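Local coordinates for cytochrome c (Pseudomonas aeruginosa, PDB 6RTE), which acts in heme d1 biosynthesis as the dehydrogenase NirN, which oxidises dihydro-heme d1 and carries a heme c beside an eight-bladed beta-propeller, at residues A214-G219 with R250-V255; A285-H290 with Y313-S318. All coordinates share one frame; numbering follows the deposited sequence.

Interaction 1 (A214-G219 with R250-V255); sequences AEVRAG and RDLSLV
With chi1 of V216 at 75°, its CG1 lies between the backbone N and the carbonyl carbon, while L252 keeps CG opposite its carbonyl carbon (chi1 -61°); these settings bring the two aliphatic side chains together at an oblique crossing. V216 CG1 comes to 3.9 Å from L252 CB and rests 3.6 Å from L252 O. The forked end of L252 reaches on to the backbone of the facing strand, where CD1 touches A214 O at 3.4 Å and passes 3.8 Å from E215 CA. A214 offers a single methyl, and its CB meets D251 O at 3.4 Å. No hydrogen bond joins 214-219 to 250-255; methyls simply pack against carbons and carbonyl oxygens, while Q127 bonds to D251 O from outside. The arrangement belongs to the eight-bladed beta-propeller: A214-R217 ends the outermost strand of one blade, and R250-L252 lies in the connection leading into the outermost strand of the next. That connection is shaped by an Asx turn, D251 OD1 accepting from S253 N at 3.0 Å; the same oxygen also takes S253 OG at 2.7 Å, both arriving from the same face of the carboxylate. L252, at the turn, takes a left-handed backbone conformation, and its carbonyl oxygen is buried against V216 with no polar partner in the model. V202 and L204 of strand 201-206 pack around L252 from the blade of A214, whereas V216 also touches L247 of the next blade and I123 of helix 120-126. E215 points its CB away, its carboxylate bonding to T203 and pairing with R177.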
loop_
_atom_site.group_PDB
_atom_site.type_symbol
_atom_site.label_atom_id
_atom_site.label_comp_id
_atom_site.label_asym_id
_atom_site.label_seq_id
_atom_site.Cartn_x
_atom_site.Cartn_y
_atom_site.Cartn_z
ATOM N N ALA A 214 14.156 -13.861 1.839
ATOM C CA ALA A 214 14.441 -13.391 3.182
ATOM C C ALA A 214 13.209 -12.697 3.742
ATOM O O ALA A 214 12.319 -12.269 2.997
ATOM C CB ALA A 214 15.641 -12.433 3.189
ATOM N N GLU A 215 13.182 -12.582 5.069
ATOM C CA GLU A 215 12.192 -11.780 5.759
ATOM C C GLU A 215 12.849 -11.137 6.973
ATOM O O GLU A 215 13.783 -11.688 7.565
ATOM C CB GLU A 215 10.982 -12.598 6.230
ATOM C CG GLU A 215 10.248 -13.348 5.117
ATOM C CD GLU A 215 8.942 -13.946 5.620
ATOM O OE1 GLU A 215 8.988 -15.046 6.219
ATOM O OE2 GLU A 215 7.881 -13.295 5.446
ATOM N N VAL A 216 12.343 -9.969 7.347
ATOM C CA VAL A 216 12.833 -9.253 8.513
ATOM C C VAL A 216 11.651 -8.472 9.065
ATOM O O VAL A 216 10.724 -8.114 8.335
ATOM C CB VAL A 216 14.050 -8.359 8.165
ATOM C CG1 VAL A 216 13.653 -7.093 7.404
ATOM C CG2 VAL A 216 14.859 -8.009 9.416
ATOM N N ARG A 217 11.652 -8.272 10.376
ATOM C CA ARG A 217 10.648 -7.431 11.016
ATOM C C ARG A 217 11.275 -6.066 11.251
ATOM O O ARG A 217 12.117 -5.905 12.144
ATOM C CB ARG A 217 10.130 -8.020 12.318
ATOM C CG ARG A 217 8.912 -7.223 12.819
ATOM C CD ARG A 217 8.297 -7.784 14.112
ATOM N NE ARG A 217 6.988 -7.180 14.297
ATOM C CZ ARG A 217 6.191 -7.395 15.334
ATOM N NH1 ARG A 217 6.569 -8.197 16.310
ATOM N NH2 ARG A 217 5.011 -6.791 15.377
ATOM N N ALA A 218 10.850 -5.091 10.469
ATOM C CA ALA A 218 11.431 -3.757 10.513
ATOM C C ALA A 218 10.792 -2.848 11.553
ATOM O O ALA A 218 11.418 -1.860 11.955
ATOM C CB ALA A 218 11.310 -3.114 9.128
ATOM N N GLY A 219 9.574 -3.141 11.979
ATOM C CA GLY A 219 8.890 -2.312 12.956
ATOM C C GLY A 219 7.746 -3.074 13.584
ATOM O O GLY A 219 7.610 -4.283 13.400
ATOM N N ARG A 250 19.152 -6.897 -1.148
ATOM C CA ARG A 250 19.525 -8.235 -1.585
ATOM C C ARG A 250 19.238 -9.312 -0.548
ATOM O O ARG A 250 19.065 -10.477 -0.915
ATOM C CB ARG A 250 21.013 -8.269 -1.948
ATOM C CG ARG A 250 21.362 -7.344 -3.111
ATOM C CD ARG A 250 20.862 -7.907 -4.424
ATOM N NE ARG A 250 21.770 -8.921 -4.933
ATOM C CZ ARG A 250 22.833 -8.654 -5.695
ATOM N NH1 ARG A 250 23.120 -7.407 -6.032
ATOM N NH2 ARG A 250 23.611 -9.639 -6.111
ATOM N N ASP A 251 19.200 -8.953 0.749
ATOM C CA ASP A 251 19.012 -9.962 1.782
ATOM C C ASP A 251 18.187 -9.458 2.969
ATOM O O ASP A 251 18.046 -10.204 3.945
ATOM C CB ASP A 251 20.378 -10.492 2.292
ATOM C CG ASP A 251 21.302 -9.393 2.820
ATOM O OD1 ASP A 251 20.846 -8.236 3.002
ATOM O OD2 ASP A 251 22.513 -9.693 3.029
ATOM N N LEU A 252 17.649 -8.247 2.895
ATOM C CA LEU A 252 16.873 -7.582 3.951
ATOM C C LEU A 252 17.651 -7.444 5.260
ATOM O O LEU A 252 17.049 -7.344 6.336
ATOM C CB LEU A 252 15.534 -8.300 4.194
ATOM C CG LEU A 252 14.612 -8.337 2.971
ATOM C CD1 LEU A 252 13.254 -8.974 3.353
ATOM C CD2 LEU A 252 14.413 -6.962 2.372
ATOM N N SER A 253 18.983 -7.394 5.180
ATOM C CA SER A 253 19.796 -7.124 6.356
ATOM C C SER A 253 19.681 -5.645 6.738
ATOM O O SER A 253 19.404 -4.775 5.899
ATOM C CB SER A 253 21.262 -7.521 6.110
ATOM O OG SER A 253 21.851 -6.768 5.052
ATOM N N LEU A 254 19.850 -5.368 8.025
ATOM C CA LEU A 254 19.692 -4.000 8.516
ATOM C C LEU A 254 20.909 -3.149 8.164
ATOM O O LEU A 254 22.052 -3.516 8.462
ATOM C CB LEU A 254 19.497 -3.990 10.029
ATOM C CG LEU A 254 19.401 -2.582 10.634
ATOM C CD1 LEU A 254 18.255 -1.795 10.035
ATOM C CD2 LEU A 254 19.258 -2.672 12.155
ATOM N N VAL A 255 20.664 -2.000 7.550
ATOM C CA VAL A 255 21.693 -1.005 7.339
ATOM C C VAL A 255 21.663 0.074 8.427
ATOM O O VAL A 255 22.683 0.365 9.046
ATOM C CB VAL A 255 21.562 -0.392 5.926
ATOM C CG1 VAL A 255 22.669 0.625 5.680
ATOM C CG2 VAL A 255 21.601 -1.509 4.871
#

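Interaction 2 (A285-H290 with Y313-S318)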
loop_
_atom_site.group_PDB
_atom_site.type_symbol
_atom_site.label_atom_id
_atom_site.label_comp_id
_atom_site.label_asym_id
_atom_site.label_seq_id
_atom_site.Cartn_x
_atom_site.Cartn_y
_atom_site.Cartn_z
ATOM N N ALA A 285 7.130 11.296 3.606
ATOM C CA ALA A 285 6.057 12.094 4.183
ATOM C C ALA A 285 5.973 11.818 5.678
ATOM O O ALA A 285 5.884 10.656 6.087
ATOM C CB ALA A 285 4.719 11.772 3.528
ATOM N N LEU A 286 6.011 12.879 6.479
ATOM C CA LEU A 286 5.975 12.776 7.937
ATOM C C LEU A 286 4.619 13.213 8.484
ATOM O O LEU A 286 4.115 14.292 8.160
ATOM C CB LEU A 286 7.086 13.621 8.568
ATOM C CG LEU A 286 8.485 13.129 8.220
ATOM C CD1 LEU A 286 9.534 14.086 8.754
ATOM C CD2 LEU A 286 8.732 11.698 8.757
ATOM N N LYS A 287 4.062 12.382 9.365
ATOM C CA LYS A 287 2.692 12.563 9.830
ATOM C C LYS A 287 2.551 13.751 10.775
ATOM O O LYS A 287 1.551 14.478 10.714
ATOM C CB LYS A 287 2.243 11.270 10.525
ATOM C CG LYS A 287 0.778 11.111 10.737
ATOM C CD LYS A 287 0.055 10.959 9.424
ATOM C CE LYS A 287 -1.435 10.881 9.665
ATOM N NZ LYS A 287 -2.184 11.356 8.480
ATOM N N ASP A 288 3.531 13.978 11.651
ATOM C CA ASP A 288 3.300 14.777 12.858
ATOM C C ASP A 288 4.200 15.992 12.997
ATOM O O ASP A 288 4.145 16.672 14.028
ATOM C CB ASP A 288 3.459 13.890 14.095
ATOM C CG ASP A 288 2.571 12.694 14.041
ATOM O OD1 ASP A 288 1.341 12.888 13.959
ATOM O OD2 ASP A 288 3.105 11.568 14.042
ATOM N N VAL A 289 5.011 16.307 11.992
ATOM C CA VAL A 289 5.859 17.488 12.034
ATOM C C VAL A 289 5.724 18.235 10.711
ATOM O O VAL A 289 5.266 17.693 9.703
ATOM C CB VAL A 289 7.338 17.127 12.306
ATOM C CG1 VAL A 289 7.493 16.611 13.740
ATOM C CG2 VAL A 289 7.830 16.098 11.306
ATOM N N HIS A 290 6.148 19.495 10.727
ATOM C CA HIS A 290 6.087 20.345 9.540
ATOM C C HIS A 290 7.335 20.220 8.684
ATOM O O HIS A 290 7.941 21.225 8.310
ATOM C CB HIS A 290 5.878 21.794 9.960
ATOM C CG HIS A 290 4.606 22.016 10.695
ATOM N ND1 HIS A 290 3.493 22.560 10.099
ATOM C CD2 HIS A 290 4.256 21.744 11.975
ATOM C CE1 HIS A 290 2.517 22.640 10.986
ATOM N NE2 HIS A 290 2.953 22.146 12.131
ATOM N N TYR A 313 1.005 20.256 7.778
ATOM C CA TYR A 313 1.244 18.824 7.654
ATOM C C TYR A 313 0.868 18.372 6.253
ATOM O O TYR A 313 -0.188 18.738 5.727
ATOM C CB TYR A 313 0.447 18.034 8.688
ATOM C CG TYR A 313 0.754 18.427 10.112
ATOM C CD1 TYR A 313 1.960 18.087 10.701
ATOM C CD2 TYR A 313 -0.169 19.143 10.865
ATOM C CE1 TYR A 313 2.248 18.448 12.000
ATOM C CE2 TYR A 313 0.109 19.509 12.171
ATOM C CZ TYR A 313 1.318 19.161 12.732
ATOM O OH TYR A 313 1.601 19.520 14.027
ATOM N N LEU A 314 1.738 17.574 5.652
ATOM C CA LEU A 314 1.617 17.215 4.246
ATOM C C LEU A 314 1.932 15.740 4.110
ATOM O O LEU A 314 3.018 15.302 4.498
ATOM C CB LEU A 314 2.562 18.080 3.399
ATOM C CG LEU A 314 2.266 18.237 1.911
ATOM C CD1 LEU A 314 2.880 19.500 1.342
ATOM C CD2 LEU A 314 2.822 17.060 1.190
ATOM N N ASP A 315 0.974 14.966 3.604
ATOM C CA ASP A 315 1.224 13.569 3.259
ATOM C C ASP A 315 0.425 13.233 2.000
ATOM O O ASP A 315 -0.110 14.116 1.321
ATOM C CB ASP A 315 0.894 12.646 4.442
ATOM C CG ASP A 315 -0.579 12.605 4.761
ATOM O OD1 ASP A 315 -1.257 13.635 4.566
ATOM O OD2 ASP A 315 -1.059 11.538 5.206
ATOM N N ASP A 316 0.357 11.946 1.681
ATOM C CA ASP A 316 -0.275 11.463 0.454
ATOM C C ASP A 316 0.274 12.215 -0.765
ATOM O O ASP A 316 -0.446 12.910 -1.489
ATOM C CB ASP A 316 -1.801 11.585 0.542
ATOM C CG ASP A 316 -2.520 10.562 -0.329
ATOM O OD1 ASP A 316 -1.892 9.541 -0.693
ATOM O OD2 ASP A 316 -3.707 10.777 -0.652
ATOM N N PHE A 317 1.579 12.060 -0.976
ATOM C CA PHE A 317 2.259 12.726 -2.077
ATOM C C PHE A 317 1.853 12.121 -3.419
ATOM O O PHE A 317 1.680 10.906 -3.544
ATOM C CB PHE A 317 3.785 12.592 -1.952
ATOM C CG PHE A 317 4.383 13.155 -0.689
ATOM C CD1 PHE A 317 3.662 13.946 0.181
ATOM C CD2 PHE A 317 5.708 12.885 -0.388
ATOM C CE1 PHE A 317 4.267 14.443 1.338
ATOM C CE2 PHE A 317 6.305 13.388 0.746
ATOM C CZ PHE A 317 5.589 14.174 1.606
ATOM N N SER A 318 1.719 12.980 -4.428
ATOM C CA SER A 318 1.830 12.588 -5.828
ATOM C C SER A 318 2.970 13.381 -6.465
ATOM O O SER A 318 3.250 14.513 -6.064
ATOM C CB SER A 318 0.532 12.835 -6.600
ATOM O OG SER A 318 0.753 12.705 -7.998
HETATM O O HOH W 1 5.837 15.369 5.241
HETATM O O HOH W 2 4.119 16.865 7.222
#
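One water is gripped by both segments: L314 N donates to it at 2.9 Å, and it lies within bonding distance of L286 O (2.7 Å) and V289 O (2.9 Å). With further acceptors nearby, its two protons are probably shared among several oxygens. A second water accepts from L286 N at 2.8 Å and lies 2.9 Å from L314 O, to which it probably donates. Thus the waters link backbone groups of two segments that form no direct backbone hydrogen bond. Y313 places its ring against the turn K287-H290, with V289 O at the ring edge. The imidazole of H290 lies over one face of that ring, with centroids 4.3 Å apart and planes inclined at 35°, an oblique pairing whose nearest approach brings H290 NE2 to Y313 CZ. Each suits a place near the surface, offering a flat face and a polar group (Y313 OH, the H290 ring nitrogens). K287 is bent at chi2 (67°), which turns its amine across the gap to a weak salt bridge with D315 OD2, 3.5 Å from NZ; S271 OG is the stronger partner of that oxygen. Deeper in, the face of the F317 ring lies over the lone methyl of A285, although the modelled spacing is doubtful. In the propeller, strand 281-286 runs between strands 270-276 and 291-296 of one blade, whereas 314-315 and 317-319, separated by a corner at D316, both pair with 325-330 of the next; F317 bridges the two, touching L326 on its own side and Y274 and L292 on the other.

In the fold
Interactions 1 and 2 follow one another along the chain and each joins consecutive blades of the propeller, but at different seams: 214-219 with 250-255 joins the sheet that ends at strand 211-217 to the next, and 285-290 with 313-318 joins the following two. Their centres are 25 Å apart, and their nearest atoms about 14 Å. Interaction 1 rests on van der Waals contact of aliphatic side chains with each other and with backbone, interaction 2 on waters, aromatic rings and a weak salt bridge. None of the four segments contributes to the heme c pocket, whose residues all precede them in sequence. The side chain of D251 in interaction 1 is about 6 Å from a bound butanediol, probably a crystallisation additive.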